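Local coordinates for putative uncharacterized protein (Trypanosoma congolense, PDB 4E40) that probably serves as a cell-surface receptor that binds haptoglobin-hemoglobin, built as an elongated helical bundle, at residues Gly3-Glu8 with Val138-Leu143; Glu20-Leu25 with Cys162-Asn167. One frame throughout, in Å; residues are numbered along the deposited sequence.

Contact 1 of 2, residues Gly3-Glu8 with Val138-Leu143; sequences GEIKVE and VKVSNL
Three groups grip the carboxylate oxygen OE2 of E4. The side-chain amide of N142 donates to it from the syn side, ND2 to OE2 2.8 Å with an N-H...O angle of 158°, though 30° out of the carboxylate plane; a water donates a second bond, and R146, further along helix 82-147, adds a salt bridge. That same water accepts from I5 N and donates to the K139 carbonyl oxygen, thus tying loop backbone to helix backbone. A bend at chi2 (-51°) turns CD of E4 aside, and its side chain crosses that of N142 at about a right angle. K139, extended beyond CG, brings NZ to 2.8 Å from the G3 carbonyl oxygen, in the carbonyl plane; A190 O is a further acceptor for NZ. I5 is buried: its CD1 lies 3.5 Å from K139 O and 3.9 Å from V140 CG2, while its other branch, CG2, meets L143 CD1 at 4.1 Å. The chemistry implies that the irregular segment at the start of this construct is fixed on helix 82-147 by the buried I5 side chain, the bonds gathered at E4 OE2 and a separate lysine-to-carbonyl bond, with the negative charge of E4 probably stabilised by R146.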
loop_
_atom_site.group_PDB
_atom_site.type_symbol
_atom_site.label_atom_id
_atom_site.label_comp_id
_atom_site.label_asym_id
_atom_site.label_seq_id
_atom_site.Cartn_x
_atom_site.Cartn_y
_atom_site.Cartn_z
ATOM N N GLY A 3 26.069 15.320 -17.435
ATOM C CA GLY A 3 26.150 16.536 -18.299
ATOM C C GLY A 3 25.048 17.571 -18.029
ATOM O O GLY A 3 24.009 17.266 -17.400
ATOM N N GLU A 4 25.274 18.796 -18.494
ATOM C CA GLU A 4 24.340 19.915 -18.291
ATOM C C GLU A 4 23.267 19.995 -19.381
ATOM O O GLU A 4 23.467 19.536 -20.514
ATOM C CB GLU A 4 25.116 21.262 -18.224
ATOM C CG GLU A 4 26.108 21.367 -17.070
ATOM C CD GLU A 4 25.506 21.007 -15.710
ATOM O OE1 GLU A 4 26.056 20.110 -15.046
ATOM O OE2 GLU A 4 24.491 21.610 -15.281
ATOM N N ILE A 5 22.111 20.599 -19.048
ATOM C CA ILE A 5 21.106 20.928 -20.026
ATOM C C ILE A 5 21.771 21.913 -21.036
ATOM O O ILE A 5 22.461 22.879 -20.616
ATOM C CB ILE A 5 19.903 21.597 -19.313
ATOM C CG1 ILE A 5 19.198 20.535 -18.429
ATOM C CG2 ILE A 5 18.889 22.120 -20.326
ATOM C CD1 ILE A 5 18.364 21.117 -17.269
ATOM N N LYS A 6 21.522 21.688 -22.328
ATOM C CA LYS A 6 22.205 22.488 -23.382
ATOM C C LYS A 6 21.331 23.567 -23.958
ATOM O O LYS A 6 21.815 24.604 -24.346
ATOM C CB LYS A 6 22.803 21.569 -24.454
ATOM C CG LYS A 6 24.048 20.858 -23.897
ATOM C CD LYS A 6 24.879 20.117 -24.938
ATOM C CE LYS A 6 26.080 19.423 -24.296
ATOM N NZ LYS A 6 25.696 18.225 -23.493
ATOM N N VAL A 7 20.016 23.355 -23.927
ATOM C CA VAL A 7 19.055 24.345 -24.384
ATOM C C VAL A 7 19.162 25.630 -23.518
ATOM O O VAL A 7 19.395 25.543 -22.322
ATOM C CB VAL A 7 17.640 23.706 -24.440
ATOM C CG1 VAL A 7 17.792 22.221 -24.762
ATOM C CG2 VAL A 7 16.889 23.805 -23.115
ATOM N N GLU A 8 19.127 26.805 -24.128
ATOM C CA GLU A 8 19.244 28.043 -23.341
ATOM C C GLU A 8 17.844 28.648 -23.134
ATOM O O GLU A 8 16.983 28.475 -23.994
ATOM C CB GLU A 8 20.120 29.047 -24.047
ATOM C CG GLU A 8 21.591 28.799 -23.836
ATOM C CD GLU A 8 22.380 30.050 -24.128
ATOM O OE1 GLU A 8 22.273 30.585 -25.267
ATOM O OE2 GLU A 8 23.091 30.501 -23.207
ATOM N N VAL A 138 18.903 19.729 -9.483
ATOM C CA VAL A 138 20.283 20.321 -9.583
ATOM C C VAL A 138 20.525 20.791 -10.975
ATOM O O VAL A 138 21.001 21.941 -11.205
ATOM C CB VAL A 138 21.368 19.295 -9.225
ATOM C CG1 VAL A 138 22.744 19.887 -9.526
ATOM C CG2 VAL A 138 21.260 18.976 -7.757
ATOM N N LYS A 139 20.179 20.008 -11.986
ATOM C CA LYS A 139 20.455 20.456 -13.354
ATOM C C LYS A 139 19.638 21.669 -13.850
ATOM O O LYS A 139 20.137 22.539 -14.589
ATOM C CB LYS A 139 20.279 19.315 -14.332
ATOM C CG LYS A 139 21.222 18.162 -14.027
ATOM C CD LYS A 139 21.233 17.130 -15.125
ATOM C CE LYS A 139 22.218 15.998 -14.814
ATOM N NZ LYS A 139 22.557 15.260 -16.060
ATOM N N VAL A 140 18.368 21.715 -13.442
ATOM C CA VAL A 140 17.548 22.859 -13.761
ATOM C C VAL A 140 18.037 24.074 -12.961
ATOM O O VAL A 140 17.993 25.189 -13.470
ATOM C CB VAL A 140 16.012 22.585 -13.560
ATOM C CG1 VAL A 140 15.162 23.853 -13.820
ATOM C CG2 VAL A 140 15.617 21.445 -14.507
ATOM N N SER A 141 18.482 23.881 -11.711
ATOM C CA SER A 141 19.025 25.003 -10.937
ATOM C C SER A 141 20.258 25.547 -11.644
ATOM O O SER A 141 20.456 26.785 -11.665
ATOM C CB SER A 141 19.415 24.594 -9.512
ATOM O OG SER A 141 18.263 24.294 -8.745
ATOM N N ASN A 142 21.086 24.656 -12.215
ATOM C CA ASN A 142 22.278 25.120 -12.958
ATOM C C ASN A 142 21.883 25.973 -14.137
ATOM O O ASN A 142 22.538 27.006 -14.424
ATOM C CB ASN A 142 23.187 23.981 -13.399
ATOM C CG ASN A 142 23.797 23.254 -12.242
ATOM O OD1 ASN A 142 23.819 23.763 -11.098
ATOM N ND2 ASN A 142 24.318 22.045 -12.508
ATOM N N LEU A 143 20.844 25.533 -14.858
ATOM C CA LEU A 143 20.331 26.252 -16.007
ATOM C C LEU A 143 19.850 27.642 -15.606
ATOM O O LEU A 143 20.158 28.636 -16.291
ATOM C CB LEU A 143 19.208 25.423 -16.686
ATOM C CG LEU A 143 18.562 26.062 -17.898
ATOM C CD1 LEU A 143 19.481 26.048 -19.128
ATOM C CD2 LEU A 143 17.225 25.342 -18.208
HETATM O O HOH W 1 22.066 21.948 -16.458
#

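Contact 2 of 2, residues Glu20-Leu25 with Cys162-Asn167; sequences ELRAQL and CSESTN. Unlike the reference sequence in segment 162-167: E164 (reference Asn).
R22 leaves its helix with CG anti to the backbone N (chi1 -169°); bends at chi2 and chi3 place CD and NE, and chi4 sets CZ, with the guanidinium against C162, S163 and E164. N167 likewise has CG anti to its own N (chi1 -178°), and its side chain lies beside that of Q24, the two pointing the same way. E164, which differs here from the reference sequence, lays CG over one guanidinium face, 3.5 Å above the plane and offset toward the rim. Its carboxylate stands nearly perpendicular to the guanidinium, and the long salt bridge from R22 NH1 to OE1, 3.6 Å, is one of charges alone because the oxygen lies well out of that plane. The firmer bonds of R22 are others: NE donates to a water at 2.7 Å in the guanidinium plane, that water donates on to S163 O, and NH1 is hydrogen-bonded to S141 of helix 82-147. NH2 makes a weak bond to S163 O, at 3.4 Å. Between these two ends the loop runs close to the helix at A23. S165 O approaches A23 CA to 3.4 Å in a CA-H...O contact, with A23 CB turned toward the loop, and N167 N donates to A23 O at 3.0 Å, almost straight at hydrogen but from above the carbonyl plane. A second water links E20 OE1 to N167 ND2, while N167 OD1 accepts from D169 N. C162 is joined by a disulfide to C19, the residue just before E20 on the same helix. The whole is an extended loop strapped across helix 12-26, pinned by a disulfide at one end and a backbone hydrogen bond at the other, in the helical bundle of this receptor family.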
loop_
_atom_site.group_PDB
_atom_site.type_symbol
_atom_site.label_atom_id
_atom_site.label_comp_id
_atom_site.label_asym_id
_atom_site.label_seq_id
_atom_site.Cartn_x
_atom_site.Cartn_y
_atom_site.Cartn_z
ATOM N N GLU A 20 9.492 27.604 -11.992
ATOM C CA GLU A 20 8.411 26.741 -11.463
ATOM C C GLU A 20 8.798 25.261 -11.568
ATOM O O GLU A 20 8.521 24.475 -10.659
ATOM C CB GLU A 20 7.072 26.997 -12.165
ATOM C CG GLU A 20 5.915 26.107 -11.660
ATOM C CD GLU A 20 5.720 26.173 -10.155
ATOM O OE1 GLU A 20 6.181 27.167 -9.524
ATOM O OE2 GLU A 20 5.132 25.233 -9.569
ATOM N N LEU A 21 9.366 24.851 -12.698
ATOM C CA LEU A 21 9.784 23.457 -12.861
ATOM C C LEU A 21 10.788 23.061 -11.765
ATOM O O LEU A 21 10.688 21.967 -11.207
ATOM C CB LEU A 21 10.433 23.236 -14.225
ATOM C CG LEU A 21 10.974 21.843 -14.556
ATOM C CD1 LEU A 21 9.889 20.760 -14.417
ATOM C CD2 LEU A 21 11.646 21.750 -15.925
ATOM N N ARG A 22 11.769 23.934 -11.512
ATOM C CA ARG A 22 12.766 23.601 -10.481
ATOM C C ARG A 22 12.082 23.406 -9.127
ATOM O O ARG A 22 12.456 22.462 -8.393
ATOM C CB ARG A 22 13.814 24.729 -10.395
ATOM C CG ARG A 22 15.029 24.342 -9.533
ATOM C CD ARG A 22 14.909 24.960 -8.116
ATOM N NE ARG A 22 14.812 26.420 -8.140
ATOM C CZ ARG A 22 15.831 27.290 -8.351
ATOM N NH1 ARG A 22 17.090 26.868 -8.545
ATOM N NH2 ARG A 22 15.601 28.604 -8.374
ATOM N N ALA A 23 11.135 24.268 -8.777
ATOM C CA ALA A 23 10.399 24.136 -7.497
ATOM C C ALA A 23 9.618 22.826 -7.436
ATOM O O ALA A 23 9.601 22.160 -6.385
ATOM C CB ALA A 23 9.475 25.306 -7.227
ATOM N N GLN A 24 9.068 22.402 -8.594
ATOM C CA GLN A 24 8.364 21.089 -8.615
ATOM C C GLN A 24 9.339 19.915 -8.443
ATOM O O GLN A 24 9.074 18.985 -7.693
ATOM C CB GLN A 24 7.624 20.871 -9.939
ATOM C CG GLN A 24 6.540 21.899 -10.232
ATOM C CD GLN A 24 5.180 21.534 -9.832
ATOM O OE1 GLN A 24 4.502 22.340 -9.145
ATOM N NE2 GLN A 24 4.825 20.306 -10.029
ATOM N N LEU A 25 10.479 19.939 -9.163
ATOM C CA LEU A 25 11.449 18.851 -9.096
ATOM C C LEU A 25 11.950 18.760 -7.650
ATOM O O LEU A 25 12.065 17.641 -7.123
ATOM C CB LEU A 25 12.625 19.120 -10.064
ATOM C CG LEU A 25 12.146 19.002 -11.552
ATOM C CD1 LEU A 25 13.226 19.619 -12.449
ATOM C CD2 LEU A 25 11.822 17.566 -11.971
ATOM N N CYS A 162 14.089 34.958 -9.922
ATOM C CA CYS A 162 13.682 33.611 -9.606
ATOM C C CYS A 162 14.315 33.230 -8.270
ATOM O O CYS A 162 15.531 33.184 -8.126
ATOM C CB CYS A 162 14.073 32.604 -10.706
ATOM S SG CYS A 162 13.867 30.830 -10.248
ATOM N N SER A 163 13.486 32.968 -7.287
ATOM C CA SER A 163 14.071 32.518 -6.012
ATOM C C SER A 163 14.108 30.990 -5.951
ATOM O O SER A 163 13.255 30.332 -6.537
ATOM C CB SER A 163 13.284 33.092 -4.839
ATOM O OG SER A 163 11.940 32.645 -4.883
ATOM N N GLU A 164 15.123 30.454 -5.263
ATOM C CA GLU A 164 15.191 29.025 -4.953
ATOM C C GLU A 164 14.031 28.670 -4.038
ATOM O O GLU A 164 13.855 29.321 -3.019
ATOM C CB GLU A 164 16.493 28.735 -4.244
ATOM C CG GLU A 164 17.640 28.445 -5.179
ATOM C CD GLU A 164 18.503 27.339 -4.627
ATOM O OE1 GLU A 164 18.770 26.364 -5.368
ATOM O OE2 GLU A 164 18.880 27.438 -3.434
ATOM N N SER A 165 13.165 27.732 -4.425
ATOM C CA SER A 165 12.029 27.420 -3.582
ATOM C C SER A 165 11.616 25.978 -3.790
ATOM O O SER A 165 12.073 25.319 -4.727
ATOM C CB SER A 165 10.840 28.327 -3.884
ATOM O OG SER A 165 10.518 28.231 -5.254
ATOM N N THR A 166 10.859 25.459 -2.850
ATOM C CA THR A 166 10.351 24.077 -2.991
ATOM C C THR A 166 8.857 24.156 -3.041
ATOM O O THR A 166 8.235 24.843 -2.198
ATOM C CB THR A 166 10.764 23.238 -1.794
ATOM O OG1 THR A 166 12.198 23.192 -1.741
ATOM C CG2 THR A 166 10.276 21.809 -1.916
ATOM N N ASN A 167 8.236 23.456 -4.003
ATOM C CA ASN A 167 6.815 23.400 -4.022
ATOM C C ASN A 167 6.372 22.169 -3.237
ATOM O O ASN A 167 6.811 21.039 -3.520
ATOM C CB ASN A 167 6.312 23.356 -5.481
ATOM C CG ASN A 167 4.784 23.351 -5.572
ATOM O OD1 ASN A 167 4.129 22.521 -4.995
ATOM N ND2 ASN A 167 4.242 24.212 -6.408
HETATM O O HOH W 2 6.212 26.706 -6.742
HETATM O O HOH W 3 12.415 27.755 -8.062
#

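In the fold
Both contacts show how irregular chain can be fixed on a helix, and both are partly buried, on the same side of the chain's centre with their own centres about 14 Å apart. Helix 12-26 and helix 82-147 join them: the arginine of contact 2 reaches the helix of contact 1, where V140 packs on R22 and L25. Their chemistry differs. Contact 1 attaches the loop 3-8 through a buried isoleucine, side-chain polar bonds and a water between main chains; contact 2, with more exposed residues, relies on an arginine in a long charge pair, an alanine and main-chain polar atoms, beside a disulfide. Both lie away from R42 and K52, which bind heme b.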